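Local coordinates for putative p22 protein (Leishmania major, PDB 1YQF) that is of unknown function but belongs to the MAM33 (mitochondrial glycoprotein) family and is a sequence homologue of human p32, at residues 89-97 and 106-114; 38-48 and 181-192. All blocks are in the same frame, centred on the assembly; numbering follows the deposited sequence.

Interaction 1: residues 89-97 and 106-114; sequences ANSHNIFVY and MQADLSIEE
V96 and A108 pair across the β-hairpin of strands 92-99 and 105-113, the fourth and fifth of the six-stranded antiparallel sheet in this MAM33-family (p32-like) protein, flanked by strands 74-81 and 116-125. V96 N donates a hydrogen bond to A108 O at 2.9 Å, and A108 N donates one to V96 O at 2.8 Å. I94 and L110 form the next hydrogen-bonded pair, the bond from I94 N to L110 O being nearly straight. The short-segment axes run 160° apart and approach to 4.6 Å, as expected of neighbouring antiparallel strands.

The face of I94, V96, L110 and I112 is largely apolar. L110 CD1 presses on V96 CG2 at 3.5 Å, tighter than usual for two carbons, while I112 CD1 reaches I94 CG2 at 4.1 Å, their side chains crossing at about a right angle. Helix 156-168 covers V96 and L110 through L166, and helix 173-202 covers I112.

The face of F95, Y97, Q107 and D109 is polar and aromatic. With CG anti to its carbonyl carbon (chi1 -58°), the F95 ring swings across to D109, whose OD2 lies at the ring edge, 3.4 Å from F95 CE2; carboxylate and ring planes stand 80° apart. Q107 NE2 steadies that carboxylate through the syn lone pair of D109 OD1. Q107 OE1 accepts from Y125 OH and from a water, which itself accepts from Y97 OH at 2.7 Å in the plane of the Y97 ring.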
loop_
_atom_site.group_PDB
_atom_site.type_symbol
_atom_site.label_atom_id
_atom_site.label_comp_id
_atom_site.label_asym_id
_atom_site.label_seq_id
_atom_site.Cartn_x
_atom_site.Cartn_y
_atom_site.Cartn_z
ATOM N N ALA A 89 -10.404 14.189 1.079
ATOM C CA ALA A 89 -11.858 14.302 1.175
ATOM C C ALA A 89 -12.402 15.235 0.086
ATOM O O ALA A 89 -13.450 15.866 0.256
ATOM C CB ALA A 89 -12.250 14.808 2.561
ATOM N N ASN A 90 -11.677 15.310 -1.029
ATOM C CA ASN A 90 -12.042 16.161 -2.161
ATOM C C ASN A 90 -12.002 15.431 -3.511
ATOM O O ASN A 90 -12.735 15.799 -4.437
ATOM C CB ASN A 90 -11.128 17.393 -2.206
ATOM C CG ASN A 90 -9.663 17.034 -2.425
ATOM O OD1 ASN A 90 -9.206 16.890 -3.569
ATOM N ND2 ASN A 90 -8.920 16.892 -1.327
ATOM N N SER A 91 -11.146 14.408 -3.620
ATOM C CA SER A 91 -10.969 13.670 -4.866
ATOM C C SER A 91 -11.819 12.405 -4.899
ATOM O O SER A 91 -12.086 11.790 -3.862
ATOM C CB SER A 91 -9.496 13.305 -5.067
ATOM O OG SER A 91 -9.294 12.662 -6.318
ATOM N N HIS A 92 -12.236 12.029 -6.105
ATOM C CA HIS A 92 -13.022 10.822 -6.331
ATOM C C HIS A 92 -12.391 10.053 -7.483
ATOM O O HIS A 92 -12.408 10.517 -8.620
ATOM C CB HIS A 92 -14.465 11.186 -6.678
ATOM C CG HIS A 92 -15.250 11.714 -5.519
ATOM N ND1 HIS A 92 -15.950 10.894 -4.660
ATOM C CD2 HIS A 92 -15.447 12.979 -5.078
ATOM C CE1 HIS A 92 -16.543 11.632 -3.738
ATOM N NE2 HIS A 92 -16.255 12.900 -3.969
ATOM N N ASN A 93 -11.829 8.885 -7.187
ATOM C CA ASN A 93 -11.156 8.084 -8.198
ATOM C C ASN A 93 -12.084 7.040 -8.815
ATOM O O ASN A 93 -12.902 6.438 -8.120
ATOM C CB ASN A 93 -9.921 7.413 -7.593
ATOM C CG ASN A 93 -8.838 8.415 -7.217
ATOM O OD1 ASN A 93 -8.590 9.382 -7.940
ATOM N ND2 ASN A 93 -8.194 8.188 -6.081
ATOM N N ILE A 94 -11.964 6.850 -10.125
ATOM C CA ILE A 94 -12.701 5.802 -10.830
ATOM C C ILE A 94 -11.767 4.985 -11.709
ATOM O O ILE A 94 -10.755 5.482 -12.201
ATOM C CB ILE A 94 -13.867 6.380 -11.676
ATOM C CG1 ILE A 94 -13.349 7.297 -12.790
ATOM C CG2 ILE A 94 -14.847 7.126 -10.785
ATOM C CD1 ILE A 94 -14.441 7.805 -13.728
ATOM N N PHE A 95 -12.127 3.725 -11.905
ATOM C CA PHE A 95 -11.364 2.816 -12.739
ATOM C C PHE A 95 -12.278 2.344 -13.853
ATOM O O PHE A 95 -13.281 1.687 -13.599
ATOM C CB PHE A 95 -10.832 1.666 -11.889
ATOM C CG PHE A 95 -9.974 2.137 -10.760
ATOM C CD1 PHE A 95 -10.544 2.491 -9.541
ATOM C CD2 PHE A 95 -8.607 2.300 -10.931
ATOM C CE1 PHE A 95 -9.759 2.969 -8.502
ATOM C CE2 PHE A 95 -7.821 2.773 -9.895
ATOM C CZ PHE A 95 -8.397 3.107 -8.680
ATOM N N VAL A 96 -11.940 2.725 -15.080
ATOM C CA VAL A 96 -12.744 2.405 -16.252
ATOM C C VAL A 96 -12.135 1.203 -16.966
ATOM O O VAL A 96 -10.979 1.238 -17.357
ATOM C CB VAL A 96 -12.802 3.595 -17.233
ATOM C CG1 VAL A 96 -13.700 3.281 -18.420
ATOM C CG2 VAL A 96 -13.290 4.849 -16.526
ATOM N N TYR A 97 -12.921 0.147 -17.140
ATOM C CA TYR A 97 -12.468 -1.048 -17.838
ATOM C C TYR A 97 -13.212 -1.200 -19.161
ATOM O O TYR A 97 -14.432 -1.092 -19.214
ATOM C CB TYR A 97 -12.670 -2.290 -16.968
ATOM C CG TYR A 97 -12.000 -2.196 -15.614
ATOM C CD1 TYR A 97 -12.650 -1.594 -14.539
ATOM C CD2 TYR A 97 -10.722 -2.705 -15.406
ATOM C CE1 TYR A 97 -12.040 -1.496 -13.288
ATOM C CE2 TYR A 97 -10.105 -2.612 -14.159
ATOM C CZ TYR A 97 -10.774 -2.007 -13.105
ATOM O OH TYR A 97 -10.187 -1.915 -11.866
ATOM N N MET A 106 -8.603 -2.704 -21.479
ATOM C CA MET A 106 -7.983 -1.431 -21.138
ATOM C C MET A 106 -8.488 -0.984 -19.779
ATOM O O MET A 106 -9.676 -1.083 -19.493
ATOM C CB MET A 106 -8.349 -0.358 -22.161
ATOM C CG MET A 106 -7.672 0.995 -21.892
ATOM S SD MET A 106 -8.455 2.358 -22.746
ATOM C CE MET A 106 -7.856 2.117 -24.381
ATOM N N GLN A 107 -7.583 -0.461 -18.962
ATOM C CA GLN A 107 -7.937 0.151 -17.691
ATOM C C GLN A 107 -7.501 1.612 -17.721
ATOM O O GLN A 107 -6.326 1.902 -17.924
ATOM C CB GLN A 107 -7.246 -0.577 -16.534
ATOM C CG GLN A 107 -7.625 -0.049 -15.155
ATOM C CD GLN A 107 -6.746 -0.598 -14.045
ATOM O OE1 GLN A 107 -6.517 -1.806 -13.960
ATOM N NE2 GLN A 107 -6.259 0.286 -13.187
ATOM N N ALA A 108 -8.448 2.525 -17.519
ATOM C CA ALA A 108 -8.140 3.950 -17.435
ATOM C C ALA A 108 -8.454 4.441 -16.031
ATOM O O ALA A 108 -9.576 4.286 -15.558
ATOM C CB ALA A 108 -8.936 4.733 -18.464
ATOM N N ASP A 109 -7.459 5.018 -15.362
ATOM C CA ASP A 109 -7.660 5.611 -14.045
ATOM C C ASP A 109 -7.904 7.096 -14.204
ATOM O O ASP A 109 -7.085 7.800 -14.777
ATOM C CB ASP A 109 -6.430 5.408 -13.163
ATOM C CG ASP A 109 -6.092 3.952 -12.950
ATOM O OD1 ASP A 109 -6.606 3.089 -13.698
ATOM O OD2 ASP A 109 -5.304 3.580 -12.055
ATOM N N LEU A 110 -9.030 7.575 -13.693
ATOM C CA LEU A 110 -9.327 8.996 -13.730
ATOM C C LEU A 110 -9.750 9.494 -12.365
ATOM O O LEU A 110 -10.227 8.733 -11.531
ATOM C CB LEU A 110 -10.423 9.303 -14.755
ATOM C CG LEU A 110 -10.239 8.724 -16.157
ATOM C CD1 LEU A 110 -10.867 7.352 -16.240
ATOM C CD2 LEU A 110 -10.836 9.636 -17.213
ATOM N N SER A 111 -9.557 10.785 -12.145
ATOM C CA SER A 111 -10.036 11.441 -10.938
ATOM C C SER A 111 -11.053 12.505 -11.333
ATOM O O SER A 111 -10.973 13.085 -12.420
ATOM C CB SER A 111 -8.874 12.051 -10.155
ATOM O OG SER A 111 -8.025 12.804 -10.997
ATOM N N ILE A 112 -12.017 12.741 -10.450
ATOM C CA ILE A 112 -13.060 13.731 -10.677
ATOM C C ILE A 112 -12.760 14.918 -9.775
ATOM O O ILE A 112 -12.787 14.800 -8.549
ATOM C CB ILE A 112 -14.454 13.148 -10.367
ATOM C CG1 ILE A 112 -14.686 11.859 -11.161
ATOM C CG2 ILE A 112 -15.547 14.174 -10.693
ATOM C CD1 ILE A 112 -15.896 11.069 -10.705
ATOM N N GLU A 113 -12.452 16.052 -10.394
ATOM C CA GLU A 113 -12.101 17.267 -9.672
ATOM C C GLU A 113 -12.723 18.480 -10.357
ATOM O O GLU A 113 -12.445 18.744 -11.527
ATOM C CB GLU A 113 -10.576 17.424 -9.561
ATOM C CG GLU A 113 -9.772 16.932 -10.757
ATOM C CD GLU A 113 -8.336 16.593 -10.395
ATOM O OE1 GLU A 113 -8.117 15.574 -9.701
ATOM O OE2 GLU A 113 -7.424 17.344 -10.805
ATOM N N GLU A 114 -13.568 19.198 -9.617
ATOM C CA GLU A 114 -14.283 20.374 -10.118
ATOM C C GLU A 114 -15.226 20.018 -11.270
ATOM O O GLU A 114 -15.378 20.784 -12.230
ATOM C CB GLU A 114 -13.301 21.481 -10.536
ATOM C CG GLU A 114 -12.214 21.790 -9.509
ATOM C CD GLU A 114 -12.764 22.364 -8.214
ATOM O OE1 GLU A 114 -13.453 21.626 -7.473
ATOM O OE2 GLU A 114 -12.504 23.556 -7.929
HETATM O O HOH W 1 -7.760 -3.149 -11.811
#

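Interaction 2: residues 38-48 and 181-192; sequences EMGRSDKPEQP and LYSFWAEQQDYE
The loop that leaves helix 23-39 runs back along the C-terminal helix 173-202; charged and hydrogen-bonding contacts gather near helix 23-39, and proline and indole packing predominates towards L181. In the first group, Q188 NE2 donates to E38 OE1 at 2.7 Å and to E192 OE2 at 3.0 Å, bridging two carboxylates. Each oxygen has a second donor: R41 NH1 makes a salt bridge to the syn lone pair of E38 OE1 at 3.2 Å, and K44 NZ makes one to E192 OE2 from the opposite face to Q188 NE2. A water joins E38 OE2 to Y191 OH.

Farther along, Q47 lies over W185. Its extended chain, CG anti to the backbone N (chi1 -177°), runs along the indole: Q47 CB sits 3.5 Å from the centroid of the W185 five-membered ring in a CH-pi contact, and the amide stacks on the ring system with planes 15° apart. Q189 CG covers the opposite face. P48 CG then packs 3.7 Å from both L181 CB and Y182 CB.

With E38 OE1 and E192 OE2 4.6 Å apart, the Q188 amide hydrogens, K44 and R41 (shared with D43) probably offset their repulsion and favour ionisation of both acids.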
loop_
_atom_site.group_PDB
_atom_site.type_symbol
_atom_site.label_atom_id
_atom_site.label_comp_id
_atom_site.label_asym_id
_atom_site.label_seq_id
_atom_site.Cartn_x
_atom_site.Cartn_y
_atom_site.Cartn_z
ATOM N N GLU A 38 -30.607 12.484 12.419
ATOM C CA GLU A 38 -30.392 12.121 11.014
ATOM C C GLU A 38 -31.663 11.647 10.317
ATOM O O GLU A 38 -31.935 12.018 9.174
ATOM C CB GLU A 38 -29.345 11.006 10.908
ATOM C CG GLU A 38 -27.927 11.410 11.281
ATOM C CD GLU A 38 -27.414 12.585 10.475
ATOM O OE1 GLU A 38 -27.672 12.619 9.258
ATOM O OE2 GLU A 38 -26.759 13.474 11.057
ATOM N N MET A 39 -32.421 10.809 11.020
ATOM C CA MET A 39 -33.630 10.182 10.487
ATOM C C MET A 39 -34.756 11.186 10.224
ATOM O O MET A 39 -35.639 10.927 9.409
ATOM C CB MET A 39 -34.119 9.094 11.458
ATOM C CG MET A 39 -34.943 7.988 10.823
ATOM S SD MET A 39 -33.965 6.888 9.775
ATOM C CE MET A 39 -33.229 5.781 10.986
ATOM N N GLY A 40 -34.715 12.324 10.914
ATOM C CA GLY A 40 -35.734 13.353 10.795
ATOM C C GLY A 40 -35.347 14.537 9.928
ATOM O O GLY A 40 -36.110 15.497 9.825
ATOM N N ARG A 41 -34.171 14.482 9.307
ATOM C CA ARG A 41 -33.740 15.534 8.390
ATOM C C ARG A 41 -34.585 15.501 7.118
ATOM O O ARG A 41 -35.043 14.438 6.694
ATOM C CB ARG A 41 -32.267 15.367 8.012
ATOM C CG ARG A 41 -31.268 15.736 9.094
ATOM C CD ARG A 41 -29.822 15.437 8.699
ATOM N NE ARG A 41 -29.438 16.143 7.474
ATOM C CZ ARG A 41 -28.366 15.870 6.729
ATOM N NH1 ARG A 41 -27.529 14.893 7.064
ATOM N NH2 ARG A 41 -28.127 16.584 5.634
ATOM N N SER A 42 -34.789 16.672 6.524
ATOM C CA SER A 42 -35.496 16.792 5.246
ATOM C C SER A 42 -34.587 17.392 4.168
ATOM O O SER A 42 -35.046 17.739 3.077
ATOM C CB SER A 42 -36.754 17.650 5.420
ATOM O OG SER A 42 -36.436 18.927 5.951
ATOM N N ASP A 43 -33.295 17.489 4.485
ATOM C CA ASP A 43 -32.293 18.073 3.594
ATOM C C ASP A 43 -31.164 17.077 3.303
ATOM O O ASP A 43 -30.059 17.473 2.928
ATOM C CB ASP A 43 -31.724 19.362 4.214
ATOM C CG ASP A 43 -30.921 19.105 5.484
ATOM O OD1 ASP A 43 -31.438 18.413 6.391
ATOM O OD2 ASP A 43 -29.766 19.548 5.659
ATOM N N LYS A 44 -31.450 15.786 3.468
ATOM C CA LYS A 44 -30.446 14.742 3.255
ATOM C C LYS A 44 -30.149 14.569 1.766
ATOM O O LYS A 44 -30.959 14.964 0.922
ATOM C CB LYS A 44 -30.909 13.406 3.854
ATOM C CG LYS A 44 -30.675 13.297 5.355
ATOM C CD LYS A 44 -30.924 11.887 5.873
ATOM C CE LYS A 44 -32.409 11.557 5.926
ATOM N NZ LYS A 44 -32.670 10.231 6.559
ATOM N N PRO A 45 -28.989 13.992 1.442
ATOM C CA PRO A 45 -28.624 13.735 0.042
ATOM C C PRO A 45 -29.565 12.745 -0.649
ATOM O O PRO A 45 -29.831 11.677 -0.108
ATOM C CB PRO A 45 -27.207 13.152 0.152
ATOM C CG PRO A 45 -26.714 13.597 1.480
ATOM C CD PRO A 45 -27.922 13.562 2.365
ATOM N N GLU A 46 -30.062 13.121 -1.827
ATOM C CA GLU A 46 -30.918 12.262 -2.642
ATOM C C GLU A 46 -30.061 11.329 -3.486
ATOM O O GLU A 46 -29.022 11.742 -4.012
ATOM C CB GLU A 46 -31.787 13.107 -3.579
ATOM C CG GLU A 46 -33.089 13.596 -2.971
ATOM C CD GLU A 46 -33.934 14.369 -3.966
ATOM O OE1 GLU A 46 -34.303 13.792 -5.011
ATOM O OE2 GLU A 46 -34.223 15.556 -3.708
ATOM N N GLN A 47 -30.501 10.081 -3.628
ATOM C CA GLN A 47 -29.808 9.132 -4.491
ATOM C C GLN A 47 -29.933 9.575 -5.948
ATOM O O GLN A 47 -31.048 9.696 -6.463
ATOM C CB GLN A 47 -30.376 7.723 -4.343
ATOM C CG GLN A 47 -29.622 6.680 -5.178
ATOM C CD GLN A 47 -30.165 5.264 -5.030
ATOM O OE1 GLN A 47 -29.657 4.340 -5.663
ATOM N NE2 GLN A 47 -31.192 5.093 -4.207
ATOM N N PRO A 48 -28.804 9.806 -6.617
ATOM C CA PRO A 48 -28.829 10.261 -8.012
ATOM C C PRO A 48 -29.323 9.198 -8.993
ATOM O O PRO A 48 -29.315 8.001 -8.697
ATOM C CB PRO A 48 -27.361 10.601 -8.285
ATOM C CG PRO A 48 -26.613 9.707 -7.382
ATOM C CD PRO A 48 -27.422 9.653 -6.121
ATOM N N LEU A 181 -22.259 12.385 -6.613
ATOM C CA LEU A 181 -23.576 12.465 -5.981
ATOM C C LEU A 181 -23.970 11.158 -5.304
ATOM O O LEU A 181 -24.604 11.169 -4.251
ATOM C CB LEU A 181 -24.648 12.842 -7.012
ATOM C CG LEU A 181 -24.718 14.299 -7.477
ATOM C CD1 LEU A 181 -25.802 14.446 -8.536
ATOM C CD2 LEU A 181 -24.970 15.258 -6.318
ATOM N N TYR A 182 -23.600 10.039 -5.917
ATOM C CA TYR A 182 -23.923 8.722 -5.384
ATOM C C TYR A 182 -23.074 8.438 -4.154
ATOM O O TYR A 182 -23.537 7.804 -3.214
ATOM C CB TYR A 182 -23.700 7.635 -6.437
ATOM C CG TYR A 182 -24.317 6.309 -6.067
ATOM C CD1 TYR A 182 -25.624 6.011 -6.420
ATOM C CD2 TYR A 182 -23.597 5.357 -5.350
ATOM C CE1 TYR A 182 -26.200 4.795 -6.079
ATOM C CE2 TYR A 182 -24.165 4.136 -5.001
ATOM C CZ TYR A 182 -25.465 3.862 -5.369
ATOM O OH TYR A 182 -26.036 2.658 -5.031
ATOM N N SER A 183 -21.838 8.926 -4.158
ATOM C CA SER A 183 -20.948 8.773 -3.013
ATOM C C SER A 183 -21.474 9.530 -1.792
ATOM O O SER A 183 -21.448 8.997 -0.687
ATOM C CB SER A 183 -19.534 9.238 -3.355
ATOM O OG SER A 183 -18.931 8.357 -4.289
ATOM N N PHE A 184 -21.955 10.759 -1.996
ATOM C CA PHE A 184 -22.527 11.552 -0.906
ATOM C C PHE A 184 -23.737 10.833 -0.326
ATOM O O PHE A 184 -23.886 10.747 0.888
ATOM C CB PHE A 184 -22.967 12.954 -1.373
ATOM C CG PHE A 184 -21.829 13.899 -1.698
ATOM C CD1 PHE A 184 -20.651 13.914 -0.950
ATOM C CD2 PHE A 184 -21.957 14.802 -2.750
ATOM C CE1 PHE A 184 -19.618 14.802 -1.264
ATOM C CE2 PHE A 184 -20.928 15.691 -3.064
ATOM C CZ PHE A 184 -19.760 15.689 -2.321
ATOM N N TRP A 185 -24.595 10.316 -1.204
ATOM C CA TRP A 185 -25.802 9.614 -0.783
ATOM C C TRP A 185 -25.458 8.348 -0.013
ATOM O O TRP A 185 -25.956 8.143 1.084
ATOM C CB TRP A 185 -26.688 9.258 -1.983
ATOM C CG TRP A 185 -27.794 8.311 -1.615
ATOM C CD1 TRP A 185 -28.973 8.627 -1.010
ATOM C CD2 TRP A 185 -27.811 6.892 -1.804
ATOM N NE1 TRP A 185 -29.727 7.495 -0.814
ATOM C CE2 TRP A 185 -29.036 6.415 -1.292
ATOM C CE3 TRP A 185 -26.908 5.969 -2.353
ATOM C CZ2 TRP A 185 -29.388 5.063 -1.320
ATOM C CZ3 TRP A 185 -27.259 4.623 -2.378
ATOM C CH2 TRP A 185 -28.490 4.185 -1.865
ATOM N N ALA A 186 -24.611 7.509 -0.605
ATOM C CA ALA A 186 -24.199 6.244 0.001
ATOM C C ALA A 186 -23.461 6.448 1.317
ATOM O O ALA A 186 -23.582 5.632 2.228
ATOM C CB ALA A 186 -23.332 5.439 -0.966
ATOM N N GLU A 187 -22.707 7.540 1.416
ATOM C CA GLU A 187 -21.963 7.850 2.635
ATOM C C GLU A 187 -22.921 8.147 3.784
ATOM O O GLU A 187 -22.666 7.770 4.920
ATOM C CB GLU A 187 -21.026 9.040 2.409
ATOM C CG GLU A 187 -20.364 9.585 3.671
ATOM C CD GLU A 187 -19.503 8.550 4.379
ATOM O OE1 GLU A 187 -18.694 7.881 3.691
ATOM O OE2 GLU A 187 -19.628 8.413 5.620
ATOM N N GLN A 188 -24.011 8.843 3.480
ATOM C CA GLN A 188 -25.051 9.136 4.464
ATOM C C GLN A 188 -25.719 7.845 4.937
ATOM O O GLN A 188 -26.017 7.700 6.117
ATOM C CB GLN A 188 -26.098 10.088 3.867
ATOM C CG GLN A 188 -27.288 10.412 4.779
ATOM C CD GLN A 188 -26.898 11.197 6.023
ATOM O OE1 GLN A 188 -26.022 12.062 5.971
ATOM N NE2 GLN A 188 -27.554 10.904 7.140
ATOM N N GLN A 189 -25.942 6.910 4.015
ATOM C CA GLN A 189 -26.596 5.645 4.347
ATOM C C GLN A 189 -25.724 4.811 5.275
ATOM O O GLN A 189 -26.216 4.250 6.245
ATOM C CB GLN A 189 -26.929 4.835 3.090
ATOM C CG GLN A 189 -27.731 5.584 2.020
ATOM C CD GLN A 189 -28.940 6.323 2.583
ATOM O OE1 GLN A 189 -29.839 5.704 3.158
ATOM N NE2 GLN A 189 -28.964 7.646 2.417
ATOM N N ASP A 190 -24.428 4.745 4.981
ATOM C CA ASP A 190 -23.496 3.970 5.791
ATOM C C ASP A 190 -23.313 4.584 7.173
ATOM O O ASP A 190 -23.188 3.862 8.157
ATOM C CB ASP A 190 -22.142 3.837 5.089
ATOM C CG ASP A 190 -22.164 2.813 3.974
ATOM O OD1 ASP A 190 -22.828 1.767 4.133
ATOM O OD2 ASP A 190 -21.552 2.973 2.897
ATOM N N TYR A 191 -23.303 5.913 7.240
ATOM C CA TYR A 191 -23.182 6.614 8.515
ATOM C C TYR A 191 -24.367 6.253 9.407
ATOM O O TYR A 191 -24.196 5.970 10.587
ATOM C CB TYR A 191 -23.109 8.133 8.297
ATOM C CG TYR A 191 -23.138 8.954 9.569
ATOM C CD1 TYR A 191 -22.304 8.649 10.635
ATOM C CD2 TYR A 191 -24.012 10.028 9.708
ATOM C CE1 TYR A 191 -22.328 9.395 11.805
ATOM C CE2 TYR A 191 -24.050 10.778 10.872
ATOM C CZ TYR A 191 -23.202 10.460 11.920
ATOM O OH TYR A 191 -23.231 11.200 13.084
ATOM N N GLU A 192 -25.565 6.237 8.828
ATOM C CA GLU A 192 -26.767 5.861 9.570
ATOM C C GLU A 192 -26.693 4.426 10.094
ATOM O O GLU A 192 -27.049 4.173 11.243
ATOM C CB GLU A 192 -28.019 6.060 8.715
ATOM C CG GLU A 192 -28.537 7.491 8.744
ATOM C CD GLU A 192 -29.590 7.763 7.688
ATOM O OE1 GLU A 192 -30.232 6.799 7.216
ATOM O OE2 GLU A 192 -29.774 8.946 7.332
HETATM O O HOH W 2 -25.233 13.071 13.152
HETATM O O HOH W 3 -26.426 12.987 -3.298
#

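Interaction 2 closes a long excursion of the chain: residues 38-48 come first, all six strands of the sheet follow, and 181-192 arrives on the last helix. Interaction 1, the hairpin of strands 92-99 and 105-113, falls within that excursion. The centres lie about 22 Å apart, yet the two meet where H92 CE1 packs 3.8 Å from S183 CB. Helix 173-202 is therefore common ground, covering the H92 and I112 side of the sheet and also receiving the loop. M106 packs on F201 of the second subunit, and E187 of 181-192 hydrogen-bonds through OE2 to Y146 OH of the third. The helix thus joins sheet, N-terminal loop and neighbouring subunit in an assembly of three chains.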